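Local coordinates for protein putative oxidoreductase (Salmonella enterica subsp. enterica serovar Typhimurium, PDB 3NX4) that probably catalyses the NADPH-dependent reduction of acryloyl-CoA, as a YhdH-type member of the medium-chain dehydrogenase/reductase superfamily that binds NADP, at residues A[37-42]-A[301-306]; A[117-122]-A[295-300]; A[159-164]-A[184-189]; A[167-172]-A[283-288]. One frame throughout, in Å; residues are numbered along the deposited sequence.

Contact 1. Residues A[37-42]-A[301-306]. With NAP (NADP nicotinamide-adenine-dinucleotide phosphate), chain C.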
# COMPACT_ATOMS: atom_id res chain seq x y z
N SER A 37 29.11 -5.49 15.53
CA SER A 37 28.03 -4.56 15.22
C SER A 37 28.04 -4.33 13.71
O SER A 37 28.70 -5.06 12.97
CB SER A 37 28.18 -3.25 16.00
OG SER A 37 27.05 -2.41 15.80
N SER A 38 27.30 -3.32 13.24
CA SER A 38 27.33 -2.97 11.83
C SER A 38 27.00 -1.50 11.64
O SER A 38 26.65 -0.81 12.59
CB SER A 38 26.35 -3.85 11.03
OG SER A 38 25.04 -3.33 11.02
N LEU A 39 27.17 -1.01 10.42
CA LEU A 39 26.76 0.34 10.10
C LEU A 39 25.63 0.30 9.08
O LEU A 39 25.82 -0.19 7.97
CB LEU A 39 27.91 1.15 9.51
CG LEU A 39 29.10 1.38 10.44
CD1 LEU A 39 30.16 2.24 9.73
CD2 LEU A 39 28.64 2.03 11.73
N ASN A 40 24.48 0.82 9.47
CA ASN A 40 23.35 0.99 8.57
C ASN A 40 23.25 2.44 8.13
O ASN A 40 23.91 3.31 8.70
CB ASN A 40 22.05 0.59 9.27
CG ASN A 40 22.04 -0.86 9.69
OD1 ASN A 40 21.64 -1.73 8.91
ND2 ASN A 40 22.48 -1.14 10.93
N TYR A 41 22.42 2.70 7.13
CA TYR A 41 22.19 4.07 6.69
C TYR A 41 21.80 4.93 7.89
O TYR A 41 22.29 6.06 8.04
CB TYR A 41 21.11 4.10 5.61
CG TYR A 41 20.96 5.45 4.93
CD1 TYR A 41 19.95 6.33 5.30
CD2 TYR A 41 21.86 5.85 3.95
CE1 TYR A 41 19.82 7.56 4.68
CE2 TYR A 41 21.74 7.08 3.33
CZ TYR A 41 20.72 7.93 3.70
OH TYR A 41 20.60 9.16 3.09
N LYS A 42 20.93 4.41 8.75
CA LYS A 42 20.49 5.20 9.89
C LYS A 42 21.65 5.50 10.85
O LYS A 42 21.74 6.60 11.39
CB LYS A 42 19.32 4.52 10.63
CG LYS A 42 18.52 5.50 11.49
CD LYS A 42 17.67 4.81 12.55
CE LYS A 42 16.60 3.95 11.94
NZ LYS A 42 15.65 3.45 12.98
N ALA A 301 37.17 2.09 15.31
CA ALA A 301 37.80 3.37 15.02
C ALA A 301 37.51 3.86 13.60
O ALA A 301 37.56 5.06 13.33
CB ALA A 301 39.31 3.28 15.26
N ASP A 302 37.22 2.93 12.69
CA ASP A 302 36.93 3.27 11.30
C ASP A 302 35.49 3.73 11.10
O ASP A 302 35.13 4.20 10.01
CB ASP A 302 37.15 2.05 10.40
CG ASP A 302 38.60 1.64 10.29
OD1 ASP A 302 39.47 2.52 10.11
OD2 ASP A 302 38.87 0.42 10.38
N ALA A 303 34.65 3.56 12.11
CA ALA A 303 33.21 3.83 11.95
C ALA A 303 32.89 5.22 11.39
O ALA A 303 32.07 5.34 10.48
CB ALA A 303 32.44 3.57 13.25
N PRO A 304 33.52 6.27 11.93
CA PRO A 304 33.20 7.62 11.44
C PRO A 304 33.55 7.80 9.96
O PRO A 304 32.77 8.42 9.23
CB PRO A 304 34.07 8.52 12.32
CG PRO A 304 34.21 7.74 13.59
CD PRO A 304 34.37 6.32 13.13
N LYS A 305 34.69 7.28 9.54
CA LYS A 305 35.11 7.36 8.14
C LYS A 305 34.12 6.62 7.25
O LYS A 305 33.76 7.09 6.17
CB LYS A 305 36.51 6.77 7.96
CG LYS A 305 36.95 6.64 6.51
CD LYS A 305 38.40 6.22 6.40
CE LYS A 305 38.65 4.88 7.08
NZ LYS A 305 40.06 4.43 6.94
N PHE A 306 33.67 5.45 7.70
CA PHE A 306 32.75 4.67 6.90
C PHE A 306 31.35 5.26 6.86
O PHE A 306 30.65 5.15 5.85
CB PHE A 306 32.77 3.19 7.30
CG PHE A 306 33.83 2.39 6.60
CD1 PHE A 306 33.50 1.54 5.55
CD2 PHE A 306 35.16 2.55 6.94
CE1 PHE A 306 34.50 0.83 4.87
CE2 PHE A 306 36.17 1.84 6.27
CZ PHE A 306 35.84 0.98 5.24
PA NAP C . 22.57 2.06 1.76
O1A NAP C . 23.44 0.89 1.97
O2A NAP C . 23.18 3.39 1.81
O5B NAP C . 21.72 1.88 0.41
C5B NAP C . 21.07 2.99 -0.13
C4B NAP C . 21.25 2.86 -1.63
O4B NAP C . 20.44 3.82 -2.27
C3B NAP C . 22.69 3.15 -2.08
O3B NAP C . 23.43 1.95 -2.15
C2B NAP C . 22.50 3.74 -3.46
O2B NAP C . 22.45 2.68 -4.37
C1B NAP C . 21.11 4.36 -3.40
N9A NAP C . 21.16 5.82 -3.22
C8A NAP C . 21.94 6.53 -2.34
N7A NAP C . 21.65 7.84 -2.49
C5A NAP C . 20.70 7.97 -3.44
C6A NAP C . 20.05 9.07 -3.99
N6A NAP C . 20.33 10.30 -3.58
N1A NAP C . 19.11 8.88 -4.97
C2A NAP C . 18.81 7.61 -5.40
N3A NAP C . 19.45 6.52 -4.87
C4A NAP C . 20.38 6.70 -3.91
O3 NAP C . 21.40 2.05 2.88
PN NAP C . 20.68 0.81 3.60
O1N NAP C . 21.28 0.58 4.93
O2N NAP C . 20.64 -0.29 2.61
O5D NAP C . 19.21 1.46 3.77
C5D NAP C . 18.48 1.79 2.61
C4D NAP C . 17.33 2.71 2.98
O4D NAP C . 16.44 1.98 3.79
C3D NAP C . 17.79 3.89 3.81
O3D NAP C . 17.02 5.02 3.46
C2D NAP C . 17.49 3.49 5.23
O2D NAP C . 17.20 4.61 6.03
C1D NAP C . 16.25 2.65 5.02
N1N NAP C . 16.01 1.65 6.07
C2N NAP C . 14.85 1.75 6.79
C3N NAP C . 14.55 0.83 7.79
C7N NAP C . 13.10 0.68 8.16
O7N NAP C . 12.73 0.35 9.47
N7N NAP C . 12.18 0.87 7.21
C4N NAP C . 15.44 -0.21 8.05
C5N NAP C . 16.62 -0.30 7.30
C6N NAP C . 16.89 0.64 6.30
P2B NAP C . 23.07 2.83 -5.87
O1X NAP C . 23.17 1.45 -6.44
O2X NAP C . 22.13 3.67 -6.71
O3X NAP C . 24.42 3.49 -5.75
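In the catalytic domain of this medium-chain dehydrogenase/reductase, Leu39 of the central strand 30-39 pushes its branched end against Ala303 and Phe306 on helix 303-311, while Tyr41, two residues further on, helps to form the NADP pocket. CD1 of Leu39 does most of the touching: it lies 3.7 Å from Phe306 CB and equally close to the carbonyl oxygen of Ala303. Its sister methyl reaches Ala303 more loosely, with Leu39 CD2 4.4 Å from Ala303 CB. The side chains of Leu39 and Phe306 cross at about a right angle, and the Phe306 ring swings away from the leucine to rest on Ile298 and Thr319. Leucine suits the strand because its two methyls reach helix and sheet at once, packing also on Val321 and Ile310; alanine lets the helix come close.

Beyond Asn40, the N-cap of helix 41-48, the chain turns from apolar core to cofactor. The backbone N of Tyr41 donates to NAP O1N on the nicotinamide-side phosphate, at 3.3 Å and with an N-H...O angle of 158°. The ring, with CG anti to the backbone N (chi1 -170°), lies along the pyrophosphate and ribose: Tyr41 CD1 is 3.3 Å from NAP O2D, and Tyr41 CD2 is 3.5 Å from NAP O2A of the other phosphate. A phosphate oxygen held by an amide in the first turn of a helix would probably gain from the helix dipole, so cofactor charge is met here by backbone polarity, whereas the Leu39 side chain contributes apolar contact.

Contact 2. Residues A[117-122]-A[295-300]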
# COMPACT_ATOMS: atom_id res chain seq x y z
N SER A 117 25.92 -17.70 12.69
CA SER A 117 27.04 -17.24 13.49
C SER A 117 26.79 -15.82 13.96
O SER A 117 26.07 -15.07 13.33
CB SER A 117 28.36 -17.32 12.71
OG SER A 117 28.47 -16.24 11.80
N SER A 118 27.40 -15.45 15.08
CA SER A 118 27.30 -14.09 15.60
C SER A 118 27.79 -13.08 14.54
O SER A 118 27.18 -12.03 14.34
CB SER A 118 28.12 -13.99 16.90
OG SER A 118 28.00 -12.71 17.50
N ARG A 119 28.89 -13.42 13.86
CA ARG A 119 29.44 -12.54 12.82
C ARG A 119 28.46 -12.36 11.66
O ARG A 119 28.23 -11.25 11.17
CB ARG A 119 30.80 -13.06 12.33
CG ARG A 119 31.49 -12.14 11.31
CD ARG A 119 32.84 -12.71 10.86
NE ARG A 119 33.58 -11.77 10.02
CZ ARG A 119 33.52 -11.72 8.69
NH1 ARG A 119 32.76 -12.57 8.02
NH2 ARG A 119 34.24 -10.82 8.02
N ASN A 120 27.88 -13.47 11.21
CA ASN A 120 26.92 -13.40 10.11
C ASN A 120 25.62 -12.67 10.46
O ASN A 120 25.00 -12.06 9.59
CB ASN A 120 26.64 -14.78 9.54
CG ASN A 120 27.80 -15.29 8.69
OD1 ASN A 120 28.66 -14.52 8.29
ND2 ASN A 120 27.82 -16.59 8.41
N ALA A 121 25.24 -12.74 11.73
CA ALA A 121 24.04 -12.06 12.21
C ALA A 121 24.16 -10.56 11.97
O ALA A 121 23.17 -9.88 11.71
CB ALA A 121 23.81 -12.36 13.71
N MSE A 122 25.38 -10.05 12.07
CA MSE A 122 25.63 -8.62 11.92
C MSE A 122 25.93 -8.22 10.47
O MSE A 122 25.67 -7.08 10.07
CB MSE A 122 26.73 -8.16 12.87
CG MSE A 122 26.28 -8.13 14.34
SE MSE A 122 24.83 -6.86 14.55
CE MSE A 122 23.31 -8.11 14.67
N ALA A 295 30.04 -8.35 2.62
CA ALA A 295 30.59 -7.75 3.83
C ALA A 295 31.93 -7.05 3.63
O ALA A 295 32.82 -7.55 2.94
CB ALA A 295 30.70 -8.80 4.92
N THR A 296 32.08 -5.90 4.27
CA THR A 296 33.38 -5.30 4.49
C THR A 296 33.57 -5.13 5.99
O THR A 296 32.77 -4.45 6.64
CB THR A 296 33.51 -3.94 3.80
OG1 THR A 296 33.31 -4.10 2.40
CG2 THR A 296 34.90 -3.35 4.04
N GLU A 297 34.60 -5.77 6.54
CA GLU A 297 34.83 -5.73 7.98
C GLU A 297 35.75 -4.59 8.37
O GLU A 297 36.84 -4.45 7.83
CB GLU A 297 35.43 -7.06 8.46
CG GLU A 297 35.70 -7.09 9.97
CD GLU A 297 36.32 -8.39 10.42
OE1 GLU A 297 35.83 -9.47 10.01
OE2 GLU A 297 37.31 -8.34 11.18
N ILE A 298 35.32 -3.77 9.32
CA ILE A 298 36.13 -2.65 9.78
C ILE A 298 36.22 -2.71 11.29
O ILE A 298 35.56 -3.52 11.93
CB ILE A 298 35.50 -1.30 9.39
CG1 ILE A 298 34.19 -1.07 10.16
CG2 ILE A 298 35.25 -1.26 7.89
CD1 ILE A 298 33.60 0.30 9.94
N THR A 299 37.05 -1.84 11.87
CA THR A 299 37.13 -1.75 13.32
C THR A 299 36.31 -0.56 13.79
O THR A 299 35.86 0.25 12.99
CB THR A 299 38.57 -1.56 13.79
OG1 THR A 299 39.04 -0.28 13.34
CG2 THR A 299 39.46 -2.66 13.22
N LEU A 300 36.12 -0.46 15.10
CA LEU A 300 35.29 0.59 15.66
C LEU A 300 35.85 1.97 15.29
O LEU A 300 35.10 2.89 15.00
CB LEU A 300 35.19 0.44 17.18
CG LEU A 300 34.14 1.28 17.92
CD1 LEU A 300 32.75 1.01 17.39
CD2 LEU A 300 34.21 1.03 19.42
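Arg119 and Glu297 meet as two extended chains that cross at about a right angle, their charged ends forming a salt bridge at the surface of the catalytic domain. A single oxygen takes the whole grip. Arg119 NH2 lies 2.9 Å from Glu297 OE1 with an N-H...O angle of 157°, OE1 accepting with its anti lone pair, away from the other oxygen. Arg119 NE reaches the same OE1 from 3.2 Å, less straight at 141° and nearly along the C-O bond. OE1 sits almost in the guanidinium plane, so the arginine presents its NE side edge-on, but the two planar groups are turned 60° apart and a matched pair of bonds to both oxygens does not form.

The arginine's helix, 118-140, begins with a serine N-cap: Asn120 N donates to Ser117 OG at 2.9 Å, a job for which a short hydroxyl side chain is well suited. Glu297 comes from strand 295-299, which runs parallel to strand 318-322 in the sheet that also contains strand 30-39. The denser packing lies inward, where Arg119 rests on Trp36 and Leu320 and the selenomethionine at position 122 packs on the same two residues. On the outer side the contact is loose: Glu297 is exposed, its carboxylate held by charge and hydrogen bonding, while its CB comes 4.0 Å from Arg119 NH2 and the chain also touches Trp36 and Lys322.

Contact 3. Residues A[159-164]-A[184-189]. With NAP (NADP nicotinamide-adenine-dinucleotide phosphate), chain C.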
# COMPACT_ATOMS: atom_id res chain seq x y z
N VAL A 159 20.34 -3.02 2.32
CA VAL A 159 19.04 -3.67 2.16
C VAL A 159 18.95 -4.26 0.74
O VAL A 159 18.54 -5.42 0.54
CB VAL A 159 17.88 -2.66 2.37
CG1 VAL A 159 16.53 -3.29 2.00
CG2 VAL A 159 17.84 -2.15 3.83
N GLY A 160 19.36 -3.47 -0.24
CA GLY A 160 19.28 -3.88 -1.64
C GLY A 160 20.08 -5.13 -1.95
O GLY A 160 19.61 -6.02 -2.65
N SER A 161 21.31 -5.21 -1.44
CA SER A 161 22.14 -6.39 -1.70
C SER A 161 21.47 -7.64 -1.15
O SER A 161 21.42 -8.68 -1.81
CB SER A 161 23.53 -6.23 -1.07
OG SER A 161 24.27 -5.20 -1.72
N THR A 162 20.98 -7.54 0.09
CA THR A 162 20.35 -8.69 0.74
C THR A 162 19.10 -9.09 -0.04
O THR A 162 18.85 -10.27 -0.29
CB THR A 162 19.98 -8.39 2.21
OG1 THR A 162 21.07 -7.72 2.86
CG2 THR A 162 19.68 -9.70 2.96
N ALA A 163 18.33 -8.09 -0.44
CA ALA A 163 17.08 -8.32 -1.19
C ALA A 163 17.34 -9.08 -2.50
O ALA A 163 16.62 -10.02 -2.85
CB ALA A 163 16.39 -6.99 -1.48
N VAL A 164 18.37 -8.65 -3.22
CA VAL A 164 18.71 -9.27 -4.51
C VAL A 164 19.07 -10.74 -4.26
O VAL A 164 18.58 -11.64 -4.94
CB VAL A 164 19.87 -8.52 -5.19
CG1 VAL A 164 20.47 -9.34 -6.37
CG2 VAL A 164 19.43 -7.11 -5.65
N HIS A 184 27.82 -2.68 -11.10
CA HIS A 184 27.10 -3.65 -11.93
C HIS A 184 27.60 -5.09 -11.81
O HIS A 184 26.79 -6.02 -11.75
CB HIS A 184 27.03 -3.20 -13.39
CG HIS A 184 26.13 -2.03 -13.61
ND1 HIS A 184 25.58 -1.72 -14.84
CD2 HIS A 184 25.68 -1.09 -12.75
CE1 HIS A 184 24.83 -0.64 -14.72
NE2 HIS A 184 24.88 -0.23 -13.46
N GLY A 185 28.91 -5.28 -11.78
CA GLY A 185 29.47 -6.62 -11.63
C GLY A 185 29.09 -7.22 -10.29
O GLY A 185 28.78 -8.41 -10.18
N TYR A 186 29.13 -6.40 -9.25
CA TYR A 186 28.79 -6.84 -7.92
C TYR A 186 27.31 -7.28 -7.89
O TYR A 186 26.98 -8.33 -7.34
CB TYR A 186 29.07 -5.72 -6.92
CG TYR A 186 28.44 -5.88 -5.56
CD1 TYR A 186 28.98 -6.77 -4.62
CD2 TYR A 186 27.33 -5.14 -5.19
CE1 TYR A 186 28.41 -6.91 -3.36
CE2 TYR A 186 26.74 -5.28 -3.93
CZ TYR A 186 27.29 -6.17 -3.02
OH TYR A 186 26.71 -6.29 -1.78
N LEU A 187 26.44 -6.50 -8.51
CA LEU A 187 25.00 -6.83 -8.52
C LEU A 187 24.73 -8.12 -9.29
O LEU A 187 23.92 -8.95 -8.87
CB LEU A 187 24.18 -5.67 -9.12
CG LEU A 187 24.13 -4.40 -8.28
CD1 LEU A 187 23.50 -3.26 -9.06
CD2 LEU A 187 23.40 -4.63 -6.95
N LYS A 188 25.42 -8.29 -10.42
CA LYS A 188 25.32 -9.54 -11.17
C LYS A 188 25.74 -10.73 -10.31
O LYS A 188 25.10 -11.79 -10.34
CB LYS A 188 26.15 -9.48 -12.46
CG LYS A 188 25.55 -8.54 -13.53
CD LYS A 188 26.48 -8.41 -14.75
CE LYS A 188 26.05 -7.28 -15.70
NZ LYS A 188 24.76 -7.54 -16.40
N SER A 189 26.80 -10.56 -9.52
CA SER A 189 27.30 -11.67 -8.71
C SER A 189 26.32 -12.03 -7.58
O SER A 189 26.28 -13.17 -7.13
CB SER A 189 28.69 -11.37 -8.15
OG SER A 189 28.62 -10.45 -7.07
PA NAP C . 22.57 2.06 1.76
O1A NAP C . 23.44 0.89 1.97
O2A NAP C . 23.18 3.39 1.81
O5B NAP C . 21.72 1.88 0.41
C5B NAP C . 21.07 2.99 -0.13
C4B NAP C . 21.25 2.86 -1.63
O4B NAP C . 20.44 3.82 -2.27
C3B NAP C . 22.69 3.15 -2.08
O3B NAP C . 23.43 1.95 -2.15
C2B NAP C . 22.50 3.74 -3.46
O2B NAP C . 22.45 2.68 -4.37
C1B NAP C . 21.11 4.36 -3.40
N9A NAP C . 21.16 5.82 -3.22
C8A NAP C . 21.94 6.53 -2.34
N7A NAP C . 21.65 7.84 -2.49
C5A NAP C . 20.70 7.97 -3.44
C6A NAP C . 20.05 9.07 -3.99
N6A NAP C . 20.33 10.30 -3.58
N1A NAP C . 19.11 8.88 -4.97
C2A NAP C . 18.81 7.61 -5.40
N3A NAP C . 19.45 6.52 -4.87
C4A NAP C . 20.38 6.70 -3.91
O3 NAP C . 21.40 2.05 2.88
PN NAP C . 20.68 0.81 3.60
O1N NAP C . 21.28 0.58 4.93
O2N NAP C . 20.64 -0.29 2.61
O5D NAP C . 19.21 1.46 3.77
C5D NAP C . 18.48 1.79 2.61
C4D NAP C . 17.33 2.71 2.98
O4D NAP C . 16.44 1.98 3.79
C3D NAP C . 17.79 3.89 3.81
O3D NAP C . 17.02 5.02 3.46
C2D NAP C . 17.49 3.49 5.23
O2D NAP C . 17.20 4.61 6.03
C1D NAP C . 16.25 2.65 5.02
N1N NAP C . 16.01 1.65 6.07
C2N NAP C . 14.85 1.75 6.79
C3N NAP C . 14.55 0.83 7.79
C7N NAP C . 13.10 0.68 8.16
O7N NAP C . 12.73 0.35 9.47
N7N NAP C . 12.18 0.87 7.21
C4N NAP C . 15.44 -0.21 8.05
C5N NAP C . 16.62 -0.30 7.30
C6N NAP C . 16.89 0.64 6.30
P2B NAP C . 23.07 2.83 -5.87
O1X NAP C . 23.17 1.45 -6.44
O2X NAP C . 22.13 3.67 -6.71
O3X NAP C . 24.42 3.49 -5.75
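Ser161 and Tyr186 join two neighbouring helices of the Rossmann domain through their hydroxyls. The serine is short enough to follow atom by atom. Its CB, directed at the other helix, comes 3.3 Å from Tyr186 OH. OG, turned anti to the carbonyl carbon (chi1 -68°), accepts a hydrogen bond from Tyr186 OH at 2.7 Å and also bonds to the backbone O of Gly157, one turn earlier. It meets the tyrosine at the ring edge, in plane, with Tyr186 CE2 3.3 Å from Ser161 OG. A small hydroxyl residue suits this buried site, since it serves its own helix and the neighbour at once; a tyrosine is long enough to span the gap.

One turn on, Val164 CG1 packs loosely on the backbone O of Leu187, at 4.3 Å. At the start of the same helix, Val159 N gives NADP an almost straight bond, 2.8 Å to NAP O2N at 174°, the usual service of the glycine-rich turn in this fold. Helix 158-169 follows strand 150-152 and helix 184-190 follows strand 174-178, so the contact pairs the helices of successive beta-alpha-beta units, with Leu187 reaching in toward Ser156 and Ser178 and helix 118-140 lying beyond Val159.

Contact 4. Residues A[167-172]-A[283-288]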
# COMPACT_ATOMS: atom_id res chain seq x y z
N LEU A 167 15.82 -12.80 -3.15
CA LEU A 167 14.93 -13.02 -4.29
C LEU A 167 15.56 -14.00 -5.27
O LEU A 167 14.87 -14.85 -5.82
CB LEU A 167 14.62 -11.70 -5.02
CG LEU A 167 13.79 -10.70 -4.20
CD1 LEU A 167 13.83 -9.31 -4.85
CD2 LEU A 167 12.34 -11.18 -4.00
N HIS A 168 16.86 -13.86 -5.50
CA HIS A 168 17.54 -14.78 -6.40
C HIS A 168 17.44 -16.23 -5.88
O HIS A 168 17.12 -17.15 -6.63
CB HIS A 168 19.01 -14.40 -6.55
CG HIS A 168 19.78 -15.34 -7.42
ND1 HIS A 168 19.51 -15.49 -8.76
CD2 HIS A 168 20.80 -16.18 -7.14
CE1 HIS A 168 20.34 -16.39 -9.27
NE2 HIS A 168 21.12 -16.82 -8.31
N LYS A 169 17.72 -16.42 -4.60
CA LYS A 169 17.66 -17.76 -4.00
C LYS A 169 16.26 -18.33 -4.10
O LYS A 169 16.08 -19.52 -4.36
CB LYS A 169 18.08 -17.72 -2.53
CG LYS A 169 18.23 -19.09 -1.90
CD LYS A 169 16.89 -19.55 -1.29
CE LYS A 169 17.06 -20.85 -0.46
NZ LYS A 169 15.76 -21.27 0.14
N LEU A 170 15.26 -17.47 -3.89
CA LEU A 170 13.87 -17.89 -3.88
C LEU A 170 13.31 -18.15 -5.28
O LEU A 170 12.17 -18.56 -5.42
CB LEU A 170 12.99 -16.88 -3.14
CG LEU A 170 13.33 -16.89 -1.64
CD1 LEU A 170 12.85 -15.63 -0.94
CD2 LEU A 170 12.81 -18.18 -0.94
N GLY A 171 14.12 -17.90 -6.31
CA GLY A 171 13.73 -18.23 -7.67
C GLY A 171 13.15 -17.10 -8.51
O GLY A 171 12.70 -17.34 -9.63
N TYR A 172 13.19 -15.86 -8.02
CA TYR A 172 12.64 -14.74 -8.80
C TYR A 172 13.59 -14.26 -9.91
O TYR A 172 14.80 -14.36 -9.79
CB TYR A 172 12.33 -13.55 -7.90
CG TYR A 172 11.21 -13.79 -6.92
CD1 TYR A 172 11.44 -14.42 -5.70
CD2 TYR A 172 9.91 -13.36 -7.20
CE1 TYR A 172 10.41 -14.64 -4.78
CE2 TYR A 172 8.86 -13.58 -6.29
CZ TYR A 172 9.12 -14.22 -5.08
OH TYR A 172 8.09 -14.44 -4.16
N VAL A 283 18.26 -17.35 7.93
CA VAL A 283 19.18 -18.47 8.08
C VAL A 283 18.96 -19.45 6.93
O VAL A 283 19.90 -20.02 6.38
CB VAL A 283 19.03 -19.16 9.44
CG1 VAL A 283 19.87 -20.42 9.48
CG2 VAL A 283 19.43 -18.20 10.55
N LYS A 284 17.70 -19.64 6.56
CA LYS A 284 17.36 -20.59 5.51
C LYS A 284 17.65 -20.06 4.11
O LYS A 284 18.12 -20.81 3.25
CB LYS A 284 15.88 -20.99 5.63
CG LYS A 284 15.40 -21.95 4.56
CD LYS A 284 13.94 -22.32 4.76
CE LYS A 284 13.00 -21.12 4.55
NZ LYS A 284 12.80 -20.76 3.11
N ASP A 285 17.39 -18.78 3.87
CA ASP A 285 17.31 -18.26 2.51
C ASP A 285 18.54 -17.51 1.97
O ASP A 285 18.66 -17.32 0.76
CB ASP A 285 16.04 -17.42 2.33
CG ASP A 285 14.78 -18.27 2.41
OD1 ASP A 285 14.88 -19.49 2.20
OD2 ASP A 285 13.70 -17.72 2.67
N LEU A 286 19.44 -17.08 2.85
CA LEU A 286 20.70 -16.47 2.38
C LEU A 286 21.76 -17.53 2.12
O LEU A 286 22.11 -18.29 3.02
CB LEU A 286 21.24 -15.45 3.37
CG LEU A 286 20.72 -14.02 3.37
CD1 LEU A 286 21.53 -13.20 4.37
CD2 LEU A 286 20.83 -13.40 1.98
N PRO A 287 22.31 -17.56 0.90
CA PRO A 287 23.41 -18.49 0.60
C PRO A 287 24.68 -18.10 1.34
O PRO A 287 24.89 -16.91 1.60
CB PRO A 287 23.61 -18.32 -0.91
CG PRO A 287 23.09 -16.95 -1.22
CD PRO A 287 21.95 -16.72 -0.26
N GLU A 288 25.52 -19.08 1.66
CA GLU A 288 26.80 -18.84 2.32
C GLU A 288 27.63 -17.81 1.55
O GLU A 288 28.32 -16.97 2.14
CB GLU A 288 27.59 -20.14 2.44
CG GLU A 288 29.09 -19.95 2.60
CD GLU A 288 29.45 -19.15 3.84
OE1 GLU A 288 28.96 -19.49 4.94
OE2 GLU A 288 30.23 -18.17 3.71
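Lys169, in the last turn of helix 158-169, and its neighbour Leu170 lean against Asp285, at the end of helix 272-285. In sequence order, Leu167 is buried, its CD2 3.8 Å above one face of the Tyr172 ring, toward the rim. Lys169 then makes the main crossing. Its CG, anti to the backbone N, passes 3.2 Å from Asp285 O, a buried carbonyl with no hydrogen-bonding partner; the bend at chi2 (-90°) then turns the rest of the chain toward the carboxylate. The long aliphatic chain thus covers the backbone while the amine travels on: Lys169 NZ bonds to Asp285 OD1 at 2.9 Å, arriving on the anti side, 34° out of the carboxylate plane.

Leu170 brings a methyl into van der Waals contact with the other oxygen, its CD2 3.7 Å from Asp285 OD2. Gly171 ends the helix in a Schellman motif, Tyr172 N bonding to Leu167 O at 2.9 Å and Gly171 N to His168 O at 3.1 Å. Its positive phi of 97° suits glycine, because a CB there would be jammed against the carbonyl O of Leu170. Tyr172 then heads inward, its OH bonded to Ile143 O.

OD1 has a second donor: Lys284 NZ binds Asp285 OD1 on the syn side at 2.6 Å, and Arg281 holds OD2. A carboxylate gripped by two lysines and an arginine would probably stay ionised with a lowered pKa, and its charge would help to offset the closeness of the two amines, Lys169 NZ and Lys284 NZ being 4.2 Å apart.

How the contacts relate
Contacts 1 and 3 are buried and both reach NADP, each offering a backbone amide to a different oxygen of the nicotinamide-side phosphate from the start of its helix. Across the segments contact 1 is apolar, whereas contact 3 relies on a hydroxyl pair. Contacts 2 and 4 lie nearer the surface, away from the cofactor, and use salt bridges: a solvent-exposed one in contact 2, a partly buried network in contact 4. Contacts 1 and 2 touch on the catalytic domain's mixed sheet, Ile298 packing on Leu39 and Phe306. Contacts 3 and 4 share helix 158-169 and meet where Thr162 touches Leu286, so it serves cofactor at one end and a charged cluster at the other.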